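Putative baseplate protein (Unidentified phage, PDB 2FSD) probably recognises receptors on the surface of Lactococcus lactis cells through this head domain of the phage receptor-binding protein. Local coordinates at residues D33-V45 with L51-R63. Sequence-based numbering, arbitrary orientation.
Sequences DIPWTDLNRASGV and LQARIINGVIYVR
Trp36 lays its indole between the side chains of Arg54, on strand 51-56, and Arg63, on strand 59-63, on the outer surface of the antiparallel beta barrel of the head domain. The guanidinium of Arg63 stacks on one face, its plane turned 14° from the ring and its CZ 3.8 Å from the centroid of the six-membered ring of Trp36. Against the opposite face Arg54 sets its CD methylene, 3.5 Å from that same centroid, in a CH-pi contact, while its guanidinium continues over the five-membered ring as a second cation-pi partner. A bend at chi3 (-61°) folds the Arg54 chain along the indole. Ile56 CD1 covers the other side of this guanidinium, and Arg54 NE is buried with no hydrogen-bonding partner in the model.

Beneath the sandwich, strand 34-38 runs antiparallel to strand 51-56; Thr37 and Ala53 form a hydrogen-bonded pair, with Ala53 N 2.9 Å from Thr37 O. On the barrel's inner side, Leu39 CD1 meets Ala53 CB at 3.8 Å and Leu39 CB packs on Leu51 CD2, while Ile34 and Ile55 lie side by side against Phe87. Arg41 NH1 hydrogen-bonds to Thr48 O in the connection just before strand 50-56. At the far end, the type I' turn of the 51-63 hairpin is tied to Asp33, the first modelled residue: Asn57 N donates to Asp33 OD1 at 3.0 Å, on the syn side and 27° out of the carboxylate plane.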
# COMPACT_ATOMS: atom_id res chain seq x y z
N ASP A 33 -23.18 -7.67 -2.09
CA ASP A 33 -22.11 -7.66 -1.04
C ASP A 33 -21.54 -9.05 -0.78
O ASP A 33 -22.28 -9.97 -0.43
CB ASP A 33 -22.62 -7.06 0.29
CG ASP A 33 -22.50 -5.53 0.33
OD1 ASP A 33 -22.26 -4.88 -0.71
OD2 ASP A 33 -22.65 -4.97 1.43
N ILE A 34 -20.23 -9.18 -0.91
CA ILE A 34 -19.54 -10.45 -0.74
C ILE A 34 -18.87 -10.45 0.64
O ILE A 34 -18.07 -9.56 0.94
CB ILE A 34 -18.45 -10.64 -1.83
CG1 ILE A 34 -19.03 -10.47 -3.24
CG2 ILE A 34 -17.78 -12.00 -1.69
CD1 ILE A 34 -19.85 -11.64 -3.73
N PRO A 35 -19.17 -11.46 1.47
CA PRO A 35 -18.45 -11.53 2.76
C PRO A 35 -16.96 -11.88 2.58
O PRO A 35 -16.50 -12.15 1.45
CB PRO A 35 -19.18 -12.65 3.51
CG PRO A 35 -19.77 -13.49 2.46
CD PRO A 35 -20.13 -12.58 1.32
N TRP A 36 -16.22 -11.85 3.68
CA TRP A 36 -14.83 -12.26 3.69
C TRP A 36 -14.73 -13.65 3.05
O TRP A 36 -15.44 -14.59 3.46
CB TRP A 36 -14.29 -12.29 5.11
CG TRP A 36 -13.85 -10.95 5.70
CD1 TRP A 36 -14.23 -10.44 6.91
CD2 TRP A 36 -12.93 -10.01 5.14
NE1 TRP A 36 -13.61 -9.24 7.13
CE2 TRP A 36 -12.81 -8.94 6.06
CE3 TRP A 36 -12.18 -9.96 3.95
CZ2 TRP A 36 -11.99 -7.83 5.83
CZ3 TRP A 36 -11.37 -8.86 3.72
CH2 TRP A 36 -11.28 -7.81 4.66
N THR A 37 -13.88 -13.75 2.03
CA THR A 37 -13.68 -14.96 1.24
C THR A 37 -12.18 -15.14 1.02
O THR A 37 -11.49 -14.18 0.70
CB THR A 37 -14.36 -14.83 -0.13
OG1 THR A 37 -15.73 -14.45 0.06
CG2 THR A 37 -14.29 -16.13 -0.92
N ASP A 38 -11.69 -16.36 1.21
CA ASP A 38 -10.31 -16.70 0.91
C ASP A 38 -10.06 -16.61 -0.60
O ASP A 38 -10.86 -17.10 -1.40
CB ASP A 38 -9.97 -18.12 1.38
CG ASP A 38 -10.07 -18.29 2.88
OD1 ASP A 38 -9.66 -17.37 3.64
OD2 ASP A 38 -10.56 -19.36 3.30
N LEU A 39 -8.95 -16.00 -0.98
CA LEU A 39 -8.52 -16.06 -2.37
C LEU A 39 -7.95 -17.45 -2.61
O LEU A 39 -7.57 -18.14 -1.65
CB LEU A 39 -7.47 -15.01 -2.69
CG LEU A 39 -7.95 -13.59 -2.95
CD1 LEU A 39 -8.60 -13.01 -1.70
CD2 LEU A 39 -6.77 -12.72 -3.41
N ASN A 40 -7.92 -17.84 -3.88
CA ASN A 40 -7.18 -19.03 -4.31
C ASN A 40 -5.72 -18.63 -4.47
O ASN A 40 -5.42 -17.64 -5.12
CB ASN A 40 -7.75 -19.57 -5.64
CG ASN A 40 -9.27 -19.84 -5.55
OD1 ASN A 40 -9.74 -20.44 -4.59
ND2 ASN A 40 -10.03 -19.36 -6.54
N ARG A 41 -4.83 -19.40 -3.86
CA ARG A 41 -3.40 -19.09 -3.91
C ARG A 41 -2.72 -19.72 -5.12
O ARG A 41 -2.97 -20.90 -5.46
CB ARG A 41 -2.70 -19.56 -2.64
CG ARG A 41 -3.14 -18.82 -1.39
CD ARG A 41 -3.02 -19.72 -0.19
NE ARG A 41 -3.59 -19.14 1.02
CZ ARG A 41 -2.89 -18.66 2.05
NH1 ARG A 41 -1.57 -18.64 2.03
NH2 ARG A 41 -3.52 -18.20 3.12
N ALA A 42 -1.85 -18.93 -5.75
CA ALA A 42 -1.09 -19.34 -6.94
C ALA A 42 -0.06 -20.39 -6.55
O ALA A 42 0.24 -20.56 -5.37
CB ALA A 42 -0.41 -18.11 -7.58
N SER A 43 0.49 -21.09 -7.53
CA SER A 43 1.50 -22.10 -7.24
C SER A 43 2.72 -21.52 -6.51
O SER A 43 3.08 -20.35 -6.67
CB SER A 43 1.93 -22.83 -8.52
OG SER A 43 1.94 -21.98 -9.65
N GLY A 44 3.32 -22.35 -5.66
CA GLY A 44 4.50 -21.95 -4.91
C GLY A 44 4.19 -21.15 -3.66
O GLY A 44 5.06 -20.93 -2.81
N VAL A 45 2.94 -20.72 -3.53
CA VAL A 45 2.53 -19.89 -2.41
C VAL A 45 2.21 -20.82 -1.27
O VAL A 45 1.57 -21.86 -1.47
CB VAL A 45 1.30 -19.02 -2.78
CG1 VAL A 45 0.77 -18.27 -1.55
CG2 VAL A 45 1.68 -18.07 -3.90
N LEU A 51 -5.40 -14.86 3.47
CA LEU A 51 -5.52 -14.05 2.26
C LEU A 51 -6.96 -14.07 1.83
O LEU A 51 -7.47 -15.09 1.37
CB LEU A 51 -4.65 -14.61 1.13
CG LEU A 51 -4.76 -13.87 -0.20
CD1 LEU A 51 -4.32 -12.39 -0.10
CD2 LEU A 51 -3.96 -14.61 -1.29
N GLN A 52 -7.63 -12.93 1.99
CA GLN A 52 -9.06 -12.85 1.77
C GLN A 52 -9.52 -11.46 1.30
O GLN A 52 -8.82 -10.47 1.45
CB GLN A 52 -9.80 -13.27 3.05
CG GLN A 52 -9.25 -12.62 4.31
CD GLN A 52 -10.06 -12.90 5.55
OE1 GLN A 52 -11.04 -13.63 5.51
NE2 GLN A 52 -9.64 -12.33 6.66
N ALA A 53 -10.70 -11.43 0.71
CA ALA A 53 -11.31 -10.21 0.20
C ALA A 53 -12.83 -10.19 0.47
O ALA A 53 -13.47 -11.24 0.66
CB ALA A 53 -11.01 -10.05 -1.27
N ARG A 54 -13.39 -8.97 0.50
CA ARG A 54 -14.83 -8.75 0.71
C ARG A 54 -15.29 -7.52 -0.08
O ARG A 54 -14.48 -6.65 -0.43
CB ARG A 54 -15.13 -8.55 2.21
CG ARG A 54 -14.98 -7.11 2.65
CD ARG A 54 -14.91 -6.93 4.15
NE ARG A 54 -16.10 -7.39 4.84
CZ ARG A 54 -16.40 -7.13 6.11
NH1 ARG A 54 -15.62 -6.37 6.87
NH2 ARG A 54 -17.51 -7.62 6.63
N ILE A 55 -16.58 -7.45 -0.38
CA ILE A 55 -17.17 -6.28 -1.03
C ILE A 55 -18.31 -5.76 -0.17
O ILE A 55 -19.27 -6.50 0.12
CB ILE A 55 -17.68 -6.58 -2.45
CG1 ILE A 55 -16.51 -6.99 -3.36
CG2 ILE A 55 -18.41 -5.35 -3.06
CD1 ILE A 55 -16.93 -7.62 -4.67
N ILE A 56 -18.19 -4.51 0.28
CA ILE A 56 -19.26 -3.83 1.01
C ILE A 56 -19.56 -2.51 0.31
O ILE A 56 -18.71 -1.62 0.22
CB ILE A 56 -18.88 -3.52 2.46
CG1 ILE A 56 -18.14 -4.68 3.11
CG2 ILE A 56 -20.15 -3.14 3.27
CD1 ILE A 56 -17.39 -4.25 4.33
N ASN A 57 -20.78 -2.37 -0.18
CA ASN A 57 -21.22 -1.13 -0.82
C ASN A 57 -20.32 -0.63 -1.97
O ASN A 57 -19.87 0.51 -1.96
CB ASN A 57 -21.41 -0.04 0.24
CG ASN A 57 -22.49 0.97 -0.14
OD1 ASN A 57 -23.09 0.88 -1.20
ND2 ASN A 57 -22.72 1.94 0.74
N GLY A 58 -20.07 -1.49 -2.95
CA GLY A 58 -19.32 -1.10 -4.16
C GLY A 58 -17.82 -0.94 -4.00
O GLY A 58 -17.13 -0.49 -4.93
N VAL A 59 -17.31 -1.31 -2.83
CA VAL A 59 -15.89 -1.17 -2.46
C VAL A 59 -15.33 -2.55 -2.07
O VAL A 59 -15.90 -3.26 -1.22
CB VAL A 59 -15.71 -0.21 -1.27
CG1 VAL A 59 -14.25 -0.17 -0.80
CG2 VAL A 59 -16.20 1.20 -1.63
N ILE A 60 -14.22 -2.91 -2.69
CA ILE A 60 -13.54 -4.15 -2.38
C ILE A 60 -12.39 -3.88 -1.39
O ILE A 60 -11.66 -2.90 -1.53
CB ILE A 60 -13.04 -4.86 -3.66
CG1 ILE A 60 -12.54 -6.28 -3.33
CG2 ILE A 60 -11.95 -4.05 -4.37
CD1 ILE A 60 -12.22 -7.12 -4.55
N TYR A 61 -12.28 -4.76 -0.39
CA TYR A 61 -11.21 -4.75 0.60
C TYR A 61 -10.44 -6.05 0.47
O TYR A 61 -11.03 -7.12 0.40
CB TYR A 61 -11.77 -4.65 2.02
CG TYR A 61 -12.64 -3.45 2.25
CD1 TYR A 61 -12.15 -2.33 2.90
CD2 TYR A 61 -13.95 -3.41 1.79
CE1 TYR A 61 -12.93 -1.20 3.09
CE2 TYR A 61 -14.74 -2.29 1.98
CZ TYR A 61 -14.22 -1.18 2.63
OH TYR A 61 -14.99 -0.07 2.83
N VAL A 62 -9.12 -5.96 0.46
CA VAL A 62 -8.27 -7.15 0.40
C VAL A 62 -7.22 -7.03 1.49
O VAL A 62 -6.63 -5.96 1.69
CB VAL A 62 -7.60 -7.32 -0.98
CG1 VAL A 62 -7.10 -8.75 -1.16
CG2 VAL A 62 -8.54 -6.95 -2.11
N ARG A 63 -6.99 -8.12 2.20
CA ARG A 63 -5.93 -8.17 3.21
C ARG A 63 -5.15 -9.47 3.16
O ARG A 63 -5.68 -10.52 2.85
CB ARG A 63 -6.49 -7.95 4.61
CG ARG A 63 -7.62 -8.88 4.98
CD ARG A 63 -7.92 -8.74 6.46
NE ARG A 63 -9.10 -9.51 6.85
CZ ARG A 63 -9.80 -9.29 7.95
NH1 ARG A 63 -9.47 -8.31 8.79
NH2 ARG A 63 -10.86 -10.04 8.22
O HOH W 1 -6.80 -17.39 3.66
O HOH W 2 -6.31 -18.01 0.42